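PDB 3KXW: saframycin Mx1 synthetase B from Legionella pneumophila subsp. pneumophila, which belongs to the AMP-binding (ANL) enzyme family and holds 5'-O-[(S)-(dodecanoyloxy)(hydroxy)phosphoryl]adenosine in a pocket. Local coordinates for residues 261-266 against 291-296; 207-212 against 233-238. All coordinates share one frame; numbering follows the deposited sequence.

Contact 1: 261-266 against 291-296. With 1ZZ (5'-O-[(S)-(dodecanoyloxy)(hydroxy)phosphoryl]adenosine), chain B.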
ATOM      1  N   ALA A 261       8.230   7.366 -17.760  1.00 14.70           N
ATOM      2  CA  ALA A 261       8.482   6.489 -16.636  1.00 13.45           C
ATOM      3  C   ALA A 261       8.670   5.067 -17.129  1.00 13.72           C
ATOM      4  O   ALA A 261       8.022   4.622 -18.098  1.00 13.54           O
ATOM      5  CB  ALA A 261       7.309   6.566 -15.599  1.00 13.23           C
ATOM      6  N   THR A 262       9.563   4.343 -16.466  1.00 12.49           N
ATOM      7  CA  THR A 262       9.877   2.975 -16.850  1.00 13.47           C
ATOM      8  C   THR A 262       9.301   1.969 -15.850  1.00 13.01           C
ATOM      9  O   THR A 262       8.982   0.812 -16.198  1.00 13.12           O
ATOM     10  CB  THR A 262      11.429   2.757 -16.994  1.00 15.07           C
ATOM     11  OG1 THR A 262      12.065   2.877 -15.720  1.00 13.23           O
ATOM     12  CG2 THR A 262      12.036   3.807 -17.921  1.00 14.46           C
ATOM     13  N   ILE A 263       9.183   2.407 -14.604  1.00 11.55           N
ATOM     14  CA  ILE A 263       8.621   1.563 -13.554  1.00 12.86           C
ATOM     15  C   ILE A 263       7.490   2.294 -12.845  1.00 11.62           C
ATOM     16  O   ILE A 263       7.656   3.428 -12.443  1.00 13.44           O
ATOM     17  CB  ILE A 263       9.690   1.192 -12.525  1.00 12.22           C
ATOM     18  CG1 ILE A 263      10.871   0.508 -13.229  1.00 13.31           C
ATOM     19  CG2 ILE A 263       9.109   0.257 -11.478  1.00 14.80           C
ATOM     20  CD1 ILE A 263      11.974   0.083 -12.233  1.00 15.33           C
ATOM     21  N   SER A 264       6.327   1.661 -12.757  1.00 13.24           N
ATOM     22  CA  SER A 264       5.210   2.231 -12.008  1.00 12.86           C
ATOM     23  C   SER A 264       4.299   1.069 -11.721  1.00 12.87           C
ATOM     24  O   SER A 264       4.305   0.072 -12.452  1.00 11.61           O
ATOM     25  CB  SER A 264       4.508   3.329 -12.836  1.00 12.60           C
ATOM     26  OG  SER A 264       3.601   4.098 -12.073  1.00 13.39           O
ATOM     27  N   GLY A 265       3.562   1.123 -10.614  1.00 12.28           N
ATOM     28  CA  GLY A 265       2.647   0.034 -10.327  1.00 12.23           C
ATOM     29  C   GLY A 265       1.728   0.336  -9.155  1.00 12.53           C
ATOM     30  O   GLY A 265       1.651   1.468  -8.714  1.00 13.02           O
ATOM     31  N   SER A 266       1.065  -0.698  -8.637  1.00 12.44           N
ATOM     32  CA  SER A 266      -0.049  -0.504  -7.720  1.00 12.20           C
ATOM     33  C   SER A 266      -0.603  -1.852  -7.297  1.00 12.50           C
ATOM     34  O   SER A 266      -0.236  -2.879  -7.852  1.00 11.58           O
ATOM     35  CB  SER A 266      -1.179   0.245  -8.443  1.00 11.12           C
ATOM     36  OG  SER A 266      -1.685  -0.537  -9.535  1.00 11.94           O
ATOM     37  N   TRP A 291       7.116   2.209 -20.438  1.00 15.02           N
ATOM     38  CA  TRP A 291       6.675   1.553 -19.203  1.00 14.77           C
ATOM     39  C   TRP A 291       6.958   0.048 -19.271  1.00 14.73           C
ATOM     40  O   TRP A 291       6.124  -0.725 -19.728  1.00 17.81           O
ATOM     41  CB  TRP A 291       5.175   1.840 -18.998  1.00 13.37           C
ATOM     42  CG  TRP A 291       4.615   1.470 -17.641  1.00 13.59           C
ATOM     43  CD1 TRP A 291       5.314   1.093 -16.524  1.00 12.95           C
ATOM     44  CD2 TRP A 291       3.234   1.479 -17.264  1.00 12.82           C
ATOM     45  NE1 TRP A 291       4.436   0.845 -15.481  1.00 12.07           N
ATOM     46  CE2 TRP A 291       3.161   1.080 -15.913  1.00 13.34           C
ATOM     47  CE3 TRP A 291       2.050   1.772 -17.947  1.00 13.75           C
ATOM     48  CZ2 TRP A 291       1.943   0.982 -15.228  1.00 12.68           C
ATOM     49  CZ3 TRP A 291       0.849   1.669 -17.272  1.00 13.29           C
ATOM     50  CH2 TRP A 291       0.802   1.286 -15.926  1.00 13.17           C
ATOM     51  N   VAL A 292       8.150  -0.359 -18.846  1.00 13.44           N
ATOM     52  CA  VAL A 292       8.580  -1.751 -19.013  1.00 15.08           C
ATOM     53  C   VAL A 292       8.325  -2.653 -17.816  1.00 15.97           C
ATOM     54  O   VAL A 292       8.362  -3.868 -17.958  1.00 15.72           O
ATOM     55  CB  VAL A 292      10.076  -1.860 -19.420  1.00 18.77           C
ATOM     56  CG1 VAL A 292      10.323  -1.121 -20.720  1.00 18.72           C
ATOM     57  CG2 VAL A 292      11.006  -1.363 -18.290  1.00 17.06           C
ATOM     58  N   THR A 293       8.047  -2.056 -16.655  1.00 14.11           N
ATOM     59  CA  THR A 293       7.702  -2.820 -15.459  1.00 14.10           C
ATOM     60  C   THR A 293       6.482  -2.199 -14.798  1.00 13.53           C
ATOM     61  O   THR A 293       6.568  -1.129 -14.183  1.00 12.90           O
ATOM     62  CB  THR A 293       8.837  -2.843 -14.442  1.00 15.93           C
ATOM     63  OG1 THR A 293      10.003  -3.385 -15.056  1.00 18.13           O
ATOM     64  CG2 THR A 293       8.457  -3.709 -13.226  1.00 16.39           C
ATOM     65  N   ALA A 294       5.351  -2.864 -14.958  1.00 11.77           N
ATOM     66  CA  ALA A 294       4.086  -2.413 -14.366  1.00 12.74           C
ATOM     67  C   ALA A 294       3.816  -3.369 -13.225  1.00 13.39           C
ATOM     68  O   ALA A 294       3.219  -4.447 -13.434  1.00 12.95           O
ATOM     69  CB  ALA A 294       2.969  -2.479 -15.391  1.00 13.50           C
ATOM     70  N   PHE A 295       4.286  -3.026 -12.021  1.00 11.30           N
ATOM     71  CA  PHE A 295       4.211  -4.021 -10.947  1.00 12.36           C
ATOM     72  C   PHE A 295       2.811  -4.102 -10.349  1.00 11.09           C
ATOM     73  O   PHE A 295       2.042  -3.136 -10.398  1.00 12.25           O
ATOM     74  CB  PHE A 295       5.302  -3.827  -9.886  1.00 11.64           C
ATOM     75  CG  PHE A 295       5.179  -2.535  -9.123  1.00 13.65           C
ATOM     76  CD1 PHE A 295       5.894  -1.409  -9.513  1.00 13.18           C
ATOM     77  CD2 PHE A 295       4.360  -2.467  -8.005  1.00 11.94           C
ATOM     78  CE1 PHE A 295       5.773  -0.211  -8.805  1.00 13.63           C
ATOM     79  CE2 PHE A 295       4.236  -1.278  -7.294  1.00 14.38           C
ATOM     80  CZ  PHE A 295       4.930  -0.160  -7.684  1.00 12.30           C
ATOM     81  N   ASN A 296       2.475  -5.288  -9.863  1.00 10.88           N
ATOM     82  CA  ASN A 296       1.155  -5.567  -9.358  1.00 13.25           C
ATOM     83  C   ASN A 296       1.334  -6.385  -8.090  1.00 13.20           C
ATOM     84  O   ASN A 296       1.644  -7.575  -8.154  1.00 13.79           O
ATOM     85  CB  ASN A 296       0.371  -6.362 -10.407  1.00 13.82           C
ATOM     86  CG  ASN A 296      -1.074  -6.567 -10.029  1.00 14.02           C
ATOM     87  OD1 ASN A 296      -1.478  -6.314  -8.894  1.00 14.38           O
ATOM     88  ND2 ASN A 296      -1.864  -7.064 -10.977  1.00 14.17           N
TER
HETATM   89  P   1ZZ B 589       1.304  -4.880   3.766  1.00 27.29           P
HETATM   90  C1  1ZZ B 589       9.755   0.017  -7.125  1.00 19.84           C
HETATM   91  N1  1ZZ B 589      -0.391  -9.440  -0.434  1.00 20.73           N
HETATM   92  O1  1ZZ B 589       1.309  -5.127   0.517  1.00 26.48           O
HETATM   93  C2  1ZZ B 589       8.497  -0.715  -6.639  1.00 15.74           C
HETATM   94  N2  1ZZ B 589       1.111  -9.131  -2.061  1.00 16.13           N
HETATM   95  O2  1ZZ B 589       2.361  -4.536   2.529  1.00 30.34           O
HETATM   96  C3  1ZZ B 589       8.833  -2.044  -5.951  1.00 16.89           C
HETATM   97  N3  1ZZ B 589      -1.786 -11.331  -1.598  1.00 19.79           N
HETATM   98  O3  1ZZ B 589       2.062  -5.166   4.966  1.00 24.51           O
HETATM   99  C4  1ZZ B 589       7.650  -2.535  -5.104  1.00 16.04           C
HETATM  100  N4  1ZZ B 589      -0.919 -11.843  -3.788  1.00 18.51           N
HETATM  101  O4  1ZZ B 589       0.355  -3.591   3.981  1.00 35.96           O
HETATM  102  C5  1ZZ B 589       7.740  -4.031  -4.761  1.00 16.60           C
HETATM  103  N5  1ZZ B 589       0.991 -10.882  -4.729  1.00 15.58           N
HETATM  104  O5  1ZZ B 589       0.309  -6.159   3.372  1.00 25.13           O
HETATM  105  C6  1ZZ B 589       6.452  -4.434  -4.027  1.00 17.21           C
HETATM  106  O6  1ZZ B 589      -0.835  -8.010   1.544  1.00 23.97           O
HETATM  107  C7  1ZZ B 589       6.126  -5.904  -3.666  1.00 15.61           C
HETATM  108  O7  1ZZ B 589      -1.545 -10.697   2.407  1.00 23.57           O
HETATM  109  C8  1ZZ B 589       4.752  -6.248  -3.057  1.00 15.64           C
HETATM  110  O8  1ZZ B 589       0.508 -10.291   3.730  1.00 20.22           O
HETATM  111  C9  1ZZ B 589       4.790  -5.976  -1.545  1.00 17.50           C
HETATM  112  C10 1ZZ B 589       3.423  -5.585  -0.933  1.00 18.02           C
HETATM  113  C11 1ZZ B 589       3.669  -5.076   0.515  1.00 20.47           C
HETATM  114  C12 1ZZ B 589       2.402  -5.339   1.351  1.00 25.25           C
HETATM  115  C13 1ZZ B 589       0.845  -7.394   2.948  1.00 26.53           C
HETATM  116  C14 1ZZ B 589      -0.192  -8.282   2.645  1.00 23.64           C
HETATM  117  C15 1ZZ B 589       0.290  -9.773   2.516  1.00 20.57           C
HETATM  118  C16 1ZZ B 589      -0.656 -10.374   1.818  1.00 24.15           C
HETATM  119  C17 1ZZ B 589      -0.949  -9.344   0.839  1.00 22.07           C
HETATM  120  C18 1ZZ B 589       0.783  -8.718  -0.895  1.00 19.13           C
HETATM  121  C19 1ZZ B 589       0.101 -10.159  -2.455  1.00 18.63           C
HETATM  122  C20 1ZZ B 589      -0.733 -10.361  -1.478  1.00 18.59           C
HETATM  123  C21 1ZZ B 589      -1.913 -12.014  -2.710  1.00 18.74           C
HETATM  124  C22 1ZZ B 589      -0.005 -11.021  -3.697  1.00 17.34           C
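Phe295 lays its ring flat against the backbone of Gly265, and this is the tightly packed end of two parallel strands, 263-266 and 293-296, joined through helix 269-277 as a beta-alpha-beta unit. Gly265 CA stands 3.4 Å from the ring centroid and only 8° off the ring normal, a CH-pi contact made possible by the missing side chain of the glycine; Gly265 N comes within 3.2 Å of Phe295 CE1. Phe295 CG sits between the backbone N and the carbonyl carbon (chi1 65°), on the side of the neighbouring strand. The opposite face of the ring carries the bound 5'-O-[(S)-(dodecanoyloxy)(hydroxy)phosphoryl]adenosine, whose C2 lies 3.5 Å from Phe295 CE1, offset toward the rim. At the ring edge, Ile263 CG2 meets Phe295 CD1 at 4.1 Å, the two side chains crossing at about a right angle. The other face of the strand pair bears Ser264 and Ala294, and here the Trp291 indole lies with Ala294 CB over one face and its N-H edge turned to Ser264. The start of the pair is looser. Val292, exposed to solvent, gives Thr262 O only a weak bond from its N, at 3.0 Å, while Thr293 N donates to the same oxygen at a better angle, 154°. Deeper in, Ser264 O is gripped twice: Trp291 NE1 donates at 3.1 Å with the oxygen in the indole plane, and Phe295 N donates at 3.1 Å from the opposite face of the carbonyl plane. A buried carbonyl thus has two donors, one of which, the in-plane indole N-H, probably helps hold the ring's rotation, while the apolar Phe295 ring forms a wall between the glycine backbone and the alkyl chain of the ligand.

Contact 2: 207-212 against 233-238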
ATOM      1  N   ASP A 207      20.382   3.446 -14.996  1.00 27.77           N
ATOM      2  CA  ASP A 207      20.318   4.908 -15.005  1.00 29.81           C
ATOM      3  C   ASP A 207      19.428   5.480 -16.117  1.00 27.47           C
ATOM      4  O   ASP A 207      19.381   6.686 -16.346  1.00 31.46           O
ATOM      5  CB  ASP A 207      21.730   5.531 -14.952  1.00 35.49           C
ATOM      6  CG  ASP A 207      22.578   5.120 -16.111  1.00 37.83           C
ATOM      7  OD1 ASP A 207      21.971   4.768 -17.142  1.00 35.43           O
ATOM      8  OD2 ASP A 207      23.834   5.143 -16.005  1.00 38.76           O
ATOM      9  N   GLU A 208      18.689   4.614 -16.794  1.00 26.50           N
ATOM     10  CA  GLU A 208      17.566   5.075 -17.594  1.00 24.10           C
ATOM     11  C   GLU A 208      16.276   5.058 -16.743  1.00 21.68           C
ATOM     12  O   GLU A 208      15.258   5.646 -17.120  1.00 18.47           O
ATOM     13  CB  GLU A 208      17.414   4.167 -18.805  1.00 26.84           C
ATOM     14  CG  GLU A 208      16.571   4.724 -19.920  1.00 28.97           C
ATOM     15  CD  GLU A 208      16.542   3.785 -21.120  1.00 31.37           C
ATOM     16  OE1 GLU A 208      17.609   3.188 -21.456  1.00 31.40           O
ATOM     17  OE2 GLU A 208      15.453   3.638 -21.712  1.00 31.62           O
ATOM     18  N   THR A 209      16.326   4.391 -15.595  1.00 17.59           N
ATOM     19  CA  THR A 209      15.097   4.121 -14.836  1.00 17.86           C
ATOM     20  C   THR A 209      14.438   5.405 -14.359  1.00 16.23           C
ATOM     21  O   THR A 209      15.113   6.302 -13.843  1.00 17.08           O
ATOM     22  CB  THR A 209      15.376   3.234 -13.606  1.00 17.65           C
ATOM     23  OG1 THR A 209      15.894   1.963 -14.034  1.00 18.64           O
ATOM     24  CG2 THR A 209      14.101   3.034 -12.785  1.00 16.26           C
ATOM     25  N   ILE A 210      13.124   5.504 -14.532  1.00 14.63           N
ATOM     26  CA  ILE A 210      12.362   6.587 -13.933  1.00 13.81           C
ATOM     27  C   ILE A 210      11.128   5.988 -13.262  1.00 14.47           C
ATOM     28  O   ILE A 210      10.371   5.252 -13.870  1.00 12.59           O
ATOM     29  CB  ILE A 210      11.960   7.635 -14.978  1.00 15.35           C
ATOM     30  CG1 ILE A 210      13.234   8.310 -15.529  1.00 15.81           C
ATOM     31  CG2 ILE A 210      11.007   8.676 -14.378  1.00 14.66           C
ATOM     32  CD1 ILE A 210      12.955   9.397 -16.540  1.00 17.27           C
ATOM     33  N   ILE A 211      10.930   6.287 -11.990  1.00 14.77           N
ATOM     34  CA  ILE A 211       9.773   5.715 -11.328  1.00 13.06           C
ATOM     35  C   ILE A 211       8.644   6.725 -11.243  1.00 14.82           C
ATOM     36  O   ILE A 211       8.869   7.883 -10.886  1.00 16.81           O
ATOM     37  CB  ILE A 211      10.147   5.210  -9.921  1.00 15.16           C
ATOM     38  CG1 ILE A 211      11.213   4.103 -10.027  1.00 15.76           C
ATOM     39  CG2 ILE A 211       8.897   4.764  -9.161  1.00 17.54           C
ATOM     40  CD1 ILE A 211      11.732   3.608  -8.662  1.00 20.08           C
ATOM     41  N   PHE A 212       7.431   6.310 -11.576  1.00 12.97           N
ATOM     42  CA  PHE A 212       6.280   7.162 -11.292  1.00 12.88           C
ATOM     43  C   PHE A 212       5.428   6.509 -10.204  1.00 13.37           C
ATOM     44  O   PHE A 212       5.260   5.290 -10.200  1.00 12.98           O
ATOM     45  CB  PHE A 212       5.423   7.446 -12.531  1.00 12.54           C
ATOM     46  CG  PHE A 212       4.330   8.404 -12.249  1.00 13.52           C
ATOM     47  CD1 PHE A 212       4.557   9.774 -12.362  1.00 13.51           C
ATOM     48  CD2 PHE A 212       3.117   7.966 -11.714  1.00 13.19           C
ATOM     49  CE1 PHE A 212       3.561  10.678 -12.025  1.00 14.96           C
ATOM     50  CE2 PHE A 212       2.135   8.871 -11.372  1.00 14.01           C
ATOM     51  CZ  PHE A 212       2.353  10.236 -11.522  1.00 15.15           C
ATOM     52  N   GLY A 233      19.007   4.573  -4.965  1.00 13.13           N
ATOM     53  CA  GLY A 233      19.630   4.158  -6.216  1.00 15.66           C
ATOM     54  C   GLY A 233      20.008   5.267  -7.202  1.00 16.08           C
ATOM     55  O   GLY A 233      20.492   4.982  -8.295  1.00 16.22           O
ATOM     56  N   GLY A 234      19.782   6.528  -6.843  1.00 14.26           N
ATOM     57  CA  GLY A 234      20.159   7.629  -7.726  1.00 16.34           C
ATOM     58  C   GLY A 234      19.197   7.872  -8.883  1.00 17.00           C
ATOM     59  O   GLY A 234      19.577   8.389  -9.941  1.00 17.15           O
ATOM     60  N   ILE A 235      17.938   7.502  -8.671  1.00 15.27           N
ATOM     61  CA  ILE A 235      16.943   7.420  -9.737  1.00 15.56           C
ATOM     62  C   ILE A 235      15.811   8.374  -9.474  1.00 15.09           C
ATOM     63  O   ILE A 235      15.375   8.517  -8.325  1.00 14.10           O
ATOM     64  CB  ILE A 235      16.288   6.017  -9.745  1.00 16.57           C
ATOM     65  CG1 ILE A 235      17.300   4.946 -10.137  1.00 20.87           C
ATOM     66  CG2 ILE A 235      15.044   5.980 -10.671  1.00 18.39           C
ATOM     67  CD1 ILE A 235      18.071   5.268 -11.344  1.00 20.08           C
ATOM     68  N   GLN A 236      15.282   9.000 -10.517  1.00 14.20           N
ATOM     69  CA  GLN A 236      14.180   9.950 -10.307  1.00 15.24           C
ATOM     70  C   GLN A 236      12.897   9.277  -9.809  1.00 15.87           C
ATOM     71  O   GLN A 236      12.511   8.213 -10.309  1.00 14.21           O
ATOM     72  CB  GLN A 236      13.863  10.713 -11.587  1.00 15.98           C
ATOM     73  CG  GLN A 236      14.847  11.813 -11.950  1.00 15.99           C
ATOM     74  CD  GLN A 236      14.289  12.702 -13.036  1.00 20.86           C
ATOM     75  OE1 GLN A 236      14.630  12.565 -14.217  1.00 21.57           O
ATOM     76  NE2 GLN A 236      13.426  13.619 -12.642  1.00 17.44           N
ATOM     77  N   ALA A 237      12.246   9.902  -8.825  1.00 14.55           N
ATOM     78  CA  ALA A 237      10.916   9.496  -8.384  1.00 14.71           C
ATOM     79  C   ALA A 237       9.961  10.619  -8.775  1.00 15.03           C
ATOM     80  O   ALA A 237      10.165  11.778  -8.382  1.00 18.24           O
ATOM     81  CB  ALA A 237      10.899   9.274  -6.852  1.00 14.40           C
ATOM     82  N   ILE A 238       8.952  10.311  -9.584  1.00 13.20           N
ATOM     83  CA  ILE A 238       7.980  11.329  -9.976  1.00 13.96           C
ATOM     84  C   ILE A 238       6.638  10.943  -9.396  1.00 14.25           C
ATOM     85  O   ILE A 238       6.197   9.811  -9.596  1.00 15.33           O
ATOM     86  CB  ILE A 238       7.811  11.411 -11.533  1.00 14.63           C
ATOM     87  CG1 ILE A 238       9.174  11.479 -12.226  1.00 18.57           C
ATOM     88  CG2 ILE A 238       6.872  12.585 -11.914  1.00 14.87           C
ATOM     89  CD1 ILE A 238       9.883  12.721 -12.046  1.00 20.54           C
TER
HETATM   90  O   HOH W   1      19.324   8.109 -13.245  1.00 26.84           O
HETATM   91  O   HOH W   2      16.396   8.572 -13.166  1.00 16.63           O
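Asp207 and Ile235 make the first touch, Asp207 CA lying 4.3 Å from Ile235 CD1, in the loops that lead into two parallel strands, 210-213 and 236-239, of a beta-alpha-beta unit; helix 220-233 connects them and ends in a Schellman motif at Gly234, whose phi is positive. A water joins Asp207 O and Gly234 O through two weak bonds. At Thr209 the contact closes up. Its CG2 packs 3.7 Å from Ile235 CG2, the two branched side chains crossing obliquely, while Thr209 OG1 turns back to Asn206 N. The Thr209 carbonyl does not bond directly to the second strand: a water donates to Thr209 O at 2.7 Å and accepts from Gln236 N at 2.9 Å, so a single solvent molecule fills the place of a backbone bond before the strands are fully paired. Ile210 then sends CG2 to CG1 of Ile238 at 4.0 Å, whose side chain also touches Thr31 and Leu33 of the neighbouring strand 28-34. Ile211 makes the two direct backbone bonds of the contact. Its N donates to Gln236 O at 3.0 Å, nearly straight at 169°, and its O accepts from Ile238 N. Its side chain belongs to the other face, where Ile211 and Ala237 both meet Pro230 of helix 220-233 and Ile211 also meets Ile263. Phe212 ends the walk. Its CG, anti to the backbone N (chi1 -175°), lies 3.5 Å from Ile238 O; the side chain crosses that of Ile238 at about a right angle, with CD1 and CE1 resting on Ile238 CG2. The backbone takes part too: Ile238 O accepts a CA-H...O contact from Phe212 CA and also lies over one face of the phenyl ring, 3.2 Å from Phe212 CD1.

Contacts 1 and 2, with centres about 11 Å apart, are consecutive beta-alpha-beta units joined edge to edge: strand 263-266 of contact 1 runs beside strand 210-213 of contact 2. Probable hydrogen bonds tie them, Thr262 N to Ile210 O at 2.9 Å and Ser264 OG to Phe212 O at 2.8 Å, and Ile263 CD1 packs 3.7 Å from Thr209 CG2. Both units reach the ligand near the far end of its dodecanoyl chain. Phe295 of contact 1 belongs to the pocket, and the side chain of Ile211 in contact 2 comes within about 4 Å of the ligand, so the two contacts together border the tail.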